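Local coordinates for protein group II chitinase (Ostrinia furnacalis, PDB 6JAV) that probably hydrolyses internal linkages of chitin as an endochitinase, the chain being one glycoside hydrolase family 18 catalytic domain of a much longer, multidomain insect protein, at residues G50-H55 and V112-K117; I39-A44 and W58-N63. All blocks are in the same frame, centred on the assembly; numbering follows the deposited sequence.

Contact 1 (G50-H55 and V112-K117); sequences GLMTAH and VAFLEK
Strand 52-54 and the helical segment 112-117 run at 34° to each other, their axes 9.5 Å apart at the closest, with Met52 and Phe114 facing across the gap. At that spacing side chains bridge the interval between strand and helix, and Phe114 and Met52 do this in nearly equal measure. Phe114 holds its CG anti to the backbone N, which sends the ring out from the helix to the strand. Met52 answers with an extended chain that bends at its last torsion (chi3 51°), turning the terminal methyl back to the root of the phenylalanine. Met52 CE thus lies 3.9 Å from Phe114 CD1 and 4.0 Å from Phe114 CB. The sulfur stays farther off, with SD 5.2 Å from the centroid of the Phe114 ring and 26° off its normal, an oblique Met-aromatic contact. The far part of the ring reaches the strand backbone itself: Phe114 CE2 is 4.1 Å from Thr53 CA, and Phe114 CZ is 4.0 Å from Ala54 N. No hydrogen bond joins the segments; the contact is van der Waals packing of a ring and a thioether against each other and of the ring against the strand backbone. Around this pair, Leu81 of strand 78-84 touches both Met52 and Phe114, while Phe107 and Ala111, earlier on helix 101-118, also pack on Met52. Tyr61 of helix 57-62 and Tyr118 meet the Phe114 ring, and Thr53 is hydrogen-bonded through its backbone to Val45, tying the short strand antiparallel to strand 38-46 of the TIM barrel.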
loop_
_atom_site.group_PDB
_atom_site.type_symbol
_atom_site.label_atom_id
_atom_site.label_comp_id
_atom_site.label_asym_id
_atom_site.label_seq_id
_atom_site.Cartn_x
_atom_site.Cartn_y
_atom_site.Cartn_z
ATOM N N GLY A 50 13.592 -21.077 -2.344
ATOM C CA GLY A 50 13.659 -20.289 -1.121
ATOM C C GLY A 50 14.472 -19.019 -1.205
ATOM O O GLY A 50 14.884 -18.498 -0.163
ATOM N N LEU A 51 14.716 -18.495 -2.414
ATOM C CA LEU A 51 15.528 -17.306 -2.611
ATOM C C LEU A 51 14.707 -16.255 -3.352
ATOM O O LEU A 51 13.872 -16.592 -4.196
ATOM C CB LEU A 51 16.757 -17.600 -3.474
ATOM C CG LEU A 51 17.684 -18.695 -2.939
ATOM C CD1 LEU A 51 18.848 -18.903 -3.885
ATOM C CD2 LEU A 51 18.145 -18.311 -1.529
ATOM N N MET A 52 14.926 -14.992 -3.002
ATOM C CA MET A 52 14.281 -13.894 -3.714
ATOM C C MET A 52 14.663 -13.927 -5.190
ATOM O O MET A 52 15.816 -14.192 -5.544
ATOM C CB MET A 52 14.690 -12.563 -3.081
ATOM C CG MET A 52 13.943 -11.370 -3.672
ATOM S SD MET A 52 14.103 -9.867 -2.696
ATOM C CE MET A 52 15.875 -9.880 -2.550
ATOM N N THR A 53 13.683 -13.668 -6.059
ATOM C CA THR A 53 13.916 -13.695 -7.496
ATOM C C THR A 53 13.001 -12.687 -8.182
ATOM O O THR A 53 11.966 -12.288 -7.648
ATOM C CB THR A 53 13.744 -15.105 -8.072
ATOM O OG1 THR A 53 14.213 -15.133 -9.426
ATOM C CG2 THR A 53 12.320 -15.515 -8.046
ATOM N N ALA A 54 13.398 -12.264 -9.375
ATOM C CA ALA A 54 12.562 -11.323 -10.116
ATOM C C ALA A 54 11.251 -11.970 -10.540
ATOM O O ALA A 54 11.210 -13.139 -10.953
ATOM C CB ALA A 54 13.292 -10.829 -11.367
ATOM N N HIS A 55 10.174 -11.193 -10.430
ATOM C CA HIS A 55 8.854 -11.667 -10.815
ATOM C C HIS A 55 8.678 -11.687 -12.325
ATOM O O HIS A 55 8.119 -12.637 -12.873
ATOM C CB HIS A 55 7.802 -10.750 -10.192
ATOM C CG HIS A 55 6.422 -11.006 -10.693
ATOM N ND1 HIS A 55 5.715 -10.082 -11.434
ATOM C CD2 HIS A 55 5.622 -12.094 -10.576
ATOM C CE1 HIS A 55 4.529 -10.582 -11.733
ATOM N NE2 HIS A 55 4.451 -11.803 -11.230
ATOM N N VAL A 112 20.683 -9.965 0.249
ATOM C CA VAL A 112 21.526 -8.776 0.288
ATOM C C VAL A 112 22.379 -8.674 -0.971
ATOM O O VAL A 112 22.518 -7.585 -1.556
ATOM C CB VAL A 112 22.332 -8.732 1.594
ATOM C CG1 VAL A 112 23.134 -7.445 1.654
ATOM C CG2 VAL A 112 21.363 -8.811 2.768
ATOM N N ALA A 113 22.904 -9.808 -1.451
ATOM C CA ALA A 113 23.668 -9.795 -2.705
ATOM C C ALA A 113 22.798 -9.348 -3.877
ATOM O O ALA A 113 23.258 -8.608 -4.756
ATOM C CB ALA A 113 24.248 -11.186 -2.971
ATOM N N PHE A 114 21.535 -9.773 -3.885
ATOM C CA PHE A 114 20.590 -9.382 -4.931
ATOM C C PHE A 114 20.389 -7.869 -4.929
ATOM O O PHE A 114 20.486 -7.217 -5.978
ATOM C CB PHE A 114 19.273 -10.119 -4.659
ATOM C CG PHE A 114 18.270 -10.090 -5.790
ATOM C CD1 PHE A 114 17.450 -8.990 -5.987
ATOM C CD2 PHE A 114 18.103 -11.193 -6.617
ATOM C CE1 PHE A 114 16.486 -8.984 -7.012
ATOM C CE2 PHE A 114 17.157 -11.183 -7.643
ATOM C CZ PHE A 114 16.339 -10.077 -7.831
ATOM N N LEU A 115 20.117 -7.291 -3.755
ATOM C CA LEU A 115 19.951 -5.843 -3.647
ATOM C C LEU A 115 21.184 -5.107 -4.147
ATOM O O LEU A 115 21.074 -4.126 -4.892
ATOM C CB LEU A 115 19.703 -5.445 -2.195
ATOM C CG LEU A 115 18.443 -5.973 -1.536
ATOM C CD1 LEU A 115 18.425 -5.524 -0.103
ATOM C CD2 LEU A 115 17.148 -5.524 -2.278
ATOM N N GLU A 116 22.374 -5.559 -3.733
ATOM C CA GLU A 116 23.599 -4.852 -4.123
ATOM C C GLU A 116 23.873 -4.988 -5.619
ATOM O O GLU A 116 24.357 -4.026 -6.251
ATOM C CB GLU A 116 24.787 -5.319 -3.267
ATOM C CG GLU A 116 24.580 -5.035 -1.802
ATOM C CD GLU A 116 25.805 -5.321 -0.962
ATOM O OE1 GLU A 116 26.363 -6.426 -1.105
ATOM O OE2 GLU A 116 26.194 -4.437 -0.169
ATOM N N LYS A 117 23.525 -6.136 -6.205
ATOM C CA LYS A 117 23.738 -6.337 -7.642
ATOM C C LYS A 117 22.998 -5.285 -8.457
ATOM O O LYS A 117 23.540 -4.742 -9.427
ATOM C CB LYS A 117 23.287 -7.734 -8.063
ATOM C CG LYS A 117 23.406 -7.996 -9.570
ATOM C CD LYS A 117 23.130 -9.449 -9.865
ATOM C CE LYS A 117 23.274 -9.741 -11.351
ATOM N NZ LYS A 117 23.213 -11.206 -11.617
#

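Contact 2 (I39-A44 and W58-N63)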
loop_
_atom_site.group_PDB
_atom_site.type_symbol
_atom_site.label_atom_id
_atom_site.label_comp_id
_atom_site.label_asym_id
_atom_site.label_seq_id
_atom_site.Cartn_x
_atom_site.Cartn_y
_atom_site.Cartn_z
ATOM N N ILE A 39 11.004 5.392 -3.061
ATOM C CA ILE A 39 10.245 4.610 -4.029
ATOM C C ILE A 39 10.466 3.155 -3.685
ATOM O O ILE A 39 11.609 2.744 -3.433
ATOM C CB ILE A 39 10.711 4.888 -5.470
ATOM C CG1 ILE A 39 10.372 6.328 -5.849
ATOM C CG2 ILE A 39 10.054 3.893 -6.424
ATOM C CD1 ILE A 39 11.177 6.847 -7.049
ATOM N N VAL A 40 9.384 2.377 -3.661
ATOM C CA VAL A 40 9.460 0.951 -3.371
ATOM C C VAL A 40 8.970 0.188 -4.593
ATOM O O VAL A 40 7.843 0.405 -5.057
ATOM C CB VAL A 40 8.656 0.568 -2.125
ATOM C CG1 VAL A 40 8.825 -0.934 -1.881
ATOM C CG2 VAL A 40 9.131 1.360 -0.925
ATOM N N TYR A 41 9.807 -0.711 -5.104
ATOM C CA TYR A 41 9.519 -1.415 -6.350
ATOM C C TYR A 41 8.740 -2.692 -6.053
ATOM O O TYR A 41 9.275 -3.621 -5.432
ATOM C CB TYR A 41 10.865 -1.768 -6.997
ATOM C CG TYR A 41 10.779 -2.301 -8.407
ATOM C CD1 TYR A 41 10.235 -3.551 -8.681
ATOM C CD2 TYR A 41 11.290 -1.545 -9.463
ATOM C CE1 TYR A 41 10.168 -4.035 -9.989
ATOM C CE2 TYR A 41 11.256 -2.021 -10.754
ATOM C CZ TYR A 41 10.674 -3.249 -11.017
ATOM O OH TYR A 41 10.627 -3.708 -12.321
ATOM N N GLY A 42 7.504 -2.781 -6.535
ATOM C CA GLY A 42 6.689 -3.978 -6.361
ATOM C C GLY A 42 6.624 -4.768 -7.661
ATOM O O GLY A 42 6.267 -4.211 -8.709
ATOM N N PHE A 43 6.972 -6.058 -7.612
ATOM C CA PHE A 43 7.493 -6.819 -6.475
ATOM C C PHE A 43 8.512 -7.812 -7.027
ATOM O O PHE A 43 8.423 -8.243 -8.196
ATOM C CB PHE A 43 6.389 -7.685 -5.852
ATOM C CG PHE A 43 5.362 -6.909 -5.088
ATOM C CD1 PHE A 43 5.660 -6.399 -3.850
ATOM C CD2 PHE A 43 4.104 -6.694 -5.622
ATOM C CE1 PHE A 43 4.716 -5.678 -3.125
ATOM C CE2 PHE A 43 3.154 -5.974 -4.911
ATOM C CZ PHE A 43 3.467 -5.463 -3.663
ATOM N N ALA A 44 9.459 -8.206 -6.190
ATOM C CA ALA A 44 10.175 -9.471 -6.314
ATOM C C ALA A 44 9.391 -10.549 -5.561
ATOM O O ALA A 44 8.513 -10.252 -4.742
ATOM C CB ALA A 44 11.581 -9.337 -5.731
ATOM N N TRP A 58 11.106 -10.190 -18.159
ATOM C CA TRP A 58 11.020 -9.366 -19.370
ATOM C C TRP A 58 11.113 -7.883 -19.020
ATOM O O TRP A 58 11.849 -7.127 -19.669
ATOM C CB TRP A 58 9.722 -9.666 -20.146
ATOM C CG TRP A 58 9.401 -8.738 -21.352
ATOM C CD1 TRP A 58 8.323 -7.909 -21.489
ATOM C CD2 TRP A 58 10.159 -8.598 -22.551
ATOM N NE1 TRP A 58 8.366 -7.255 -22.702
ATOM C CE2 TRP A 58 9.489 -7.664 -23.371
ATOM C CE3 TRP A 58 11.335 -9.164 -23.003
ATOM C CZ2 TRP A 58 9.977 -7.282 -24.627
ATOM C CZ3 TRP A 58 11.833 -8.777 -24.251
ATOM C CH2 TRP A 58 11.156 -7.846 -25.039
ATOM N N SER A 59 10.371 -7.442 -17.996
ATOM C CA SER A 59 10.458 -6.031 -17.620
ATOM C C SER A 59 11.657 -5.773 -16.712
ATOM O O SER A 59 12.494 -4.907 -17.009
ATOM C CB SER A 59 9.155 -5.552 -16.971
ATOM O OG SER A 59 8.903 -6.248 -15.754
ATOM N N ASP A 60 11.771 -6.546 -15.631
ATOM C CA ASP A 60 12.741 -6.252 -14.575
ATOM C C ASP A 60 14.168 -6.315 -15.090
ATOM O O ASP A 60 15.009 -5.502 -14.689
ATOM C CB ASP A 60 12.583 -7.255 -13.413
ATOM C CG ASP A 60 11.189 -7.256 -12.785
ATOM O OD1 ASP A 60 10.440 -6.264 -12.903
ATOM O OD2 ASP A 60 10.825 -8.292 -12.184
ATOM N N TYR A 61 14.478 -7.312 -15.925
ATOM C CA TYR A 61 15.829 -7.545 -16.444
ATOM C C TYR A 61 15.953 -7.125 -17.905
ATOM O O TYR A 61 16.752 -6.241 -18.234
ATOM C CB TYR A 61 16.192 -9.030 -16.299
ATOM C CG TYR A 61 16.333 -9.543 -14.883
ATOM C CD1 TYR A 61 16.659 -8.688 -13.831
ATOM C CD2 TYR A 61 16.169 -10.890 -14.605
ATOM C CE1 TYR A 61 16.788 -9.180 -12.528
ATOM C CE2 TYR A 61 16.308 -11.386 -13.317
ATOM C CZ TYR A 61 16.615 -10.515 -12.291
ATOM O OH TYR A 61 16.761 -11.012 -11.007
ATOM N N ASP A 62 15.184 -7.745 -18.807
ATOM C CA ASP A 62 15.456 -7.564 -20.235
ATOM C C ASP A 62 15.202 -6.128 -20.672
ATOM O O ASP A 62 15.884 -5.616 -21.568
ATOM C CB ASP A 62 14.605 -8.519 -21.063
ATOM C CG ASP A 62 14.897 -9.988 -20.758
ATOM O OD1 ASP A 62 15.976 -10.314 -20.219
ATOM O OD2 ASP A 62 14.025 -10.821 -21.046
ATOM N N ASN A 63 14.229 -5.458 -20.067
ATOM C CA ASN A 63 13.964 -4.059 -20.334
ATOM C C ASN A 63 14.463 -3.163 -19.225
ATOM O O ASN A 63 14.127 -1.973 -19.208
ATOM C CB ASN A 63 12.486 -3.836 -20.606
ATOM C CG ASN A 63 12.096 -4.278 -21.992
ATOM O OD1 ASN A 63 12.194 -3.502 -22.946
ATOM N ND2 ASN A 63 11.691 -5.539 -22.126
HETATM O O HOH W 1 10.732 -8.403 -9.570
#
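Tyr41 holds its ring anti to the backbone N (chi1 -170°), while Asp60 swings its carboxylate anti to its own carbonyl carbon; these two torsions carry phenol and acid toward each other from strand 38-46 and helix 57-62. The result illustrates how a single buried polar pair can join a barrel strand to a helix with little other packing between them. Tyr41 OH donates to Asp60 OD1 over 2.6 Å, a short bond. The acceptor lies at the ring edge, near the plane of the phenol, yet the hydroxyl comes to the carboxylate from above, 35° out of its plane; ring and carboxylate planes stand 74° apart. The second oxygen faces a different part of the strand. One water donates to both Asp60 OD2, at 2.6 Å, and Phe43 O, at 2.7 Å, bridging the acid to a backbone carbonyl just after the cis peptide bond between Gly42 and Phe43. Further donors reach the same carboxylate: Asn15 ND2 bonds OD1, and the backbone N of Asp56 bonds OD2. With both oxygens engaged by donors, the group is fixed in rotation and its negative charge is probably stabilised despite burial. On the helix side, Trp58 O closes a wider, pi-type turn: it accepts from Asn63 N and, at 2.9 Å, from Asn63 ND2, the two donors approaching from opposite faces of the carbonyl plane. Tyr66 of helix 65-70 meets the Tyr41 ring edge-to-face and also touches Asp60; Tyr13 packs on Tyr41 from strand 8-14, and Leu81 from strand 78-84, the parallel neighbours of strand 38-46 in the barrel.

Both contacts are buried, their centres 11 Å apart. Three of the four segments belong to one continuous run of chain, in which strand 38-46 leads into its antiparallel partner 52-54 and then into helix 57-62; the fourth is on helix 101-118. Contact 2 closes this run on itself with a charged group, a phenol and a water; contact 1 fastens its middle strand to the distant helix by packing without hydrogen bonds. Contact 1 is the more peripheral, its centre about 21 Å from the centre of the chain, against about 17 Å for the centre of contact 2. They meet directly where Tyr61 packs on Ala54 and His55 CB approaches Phe43 O.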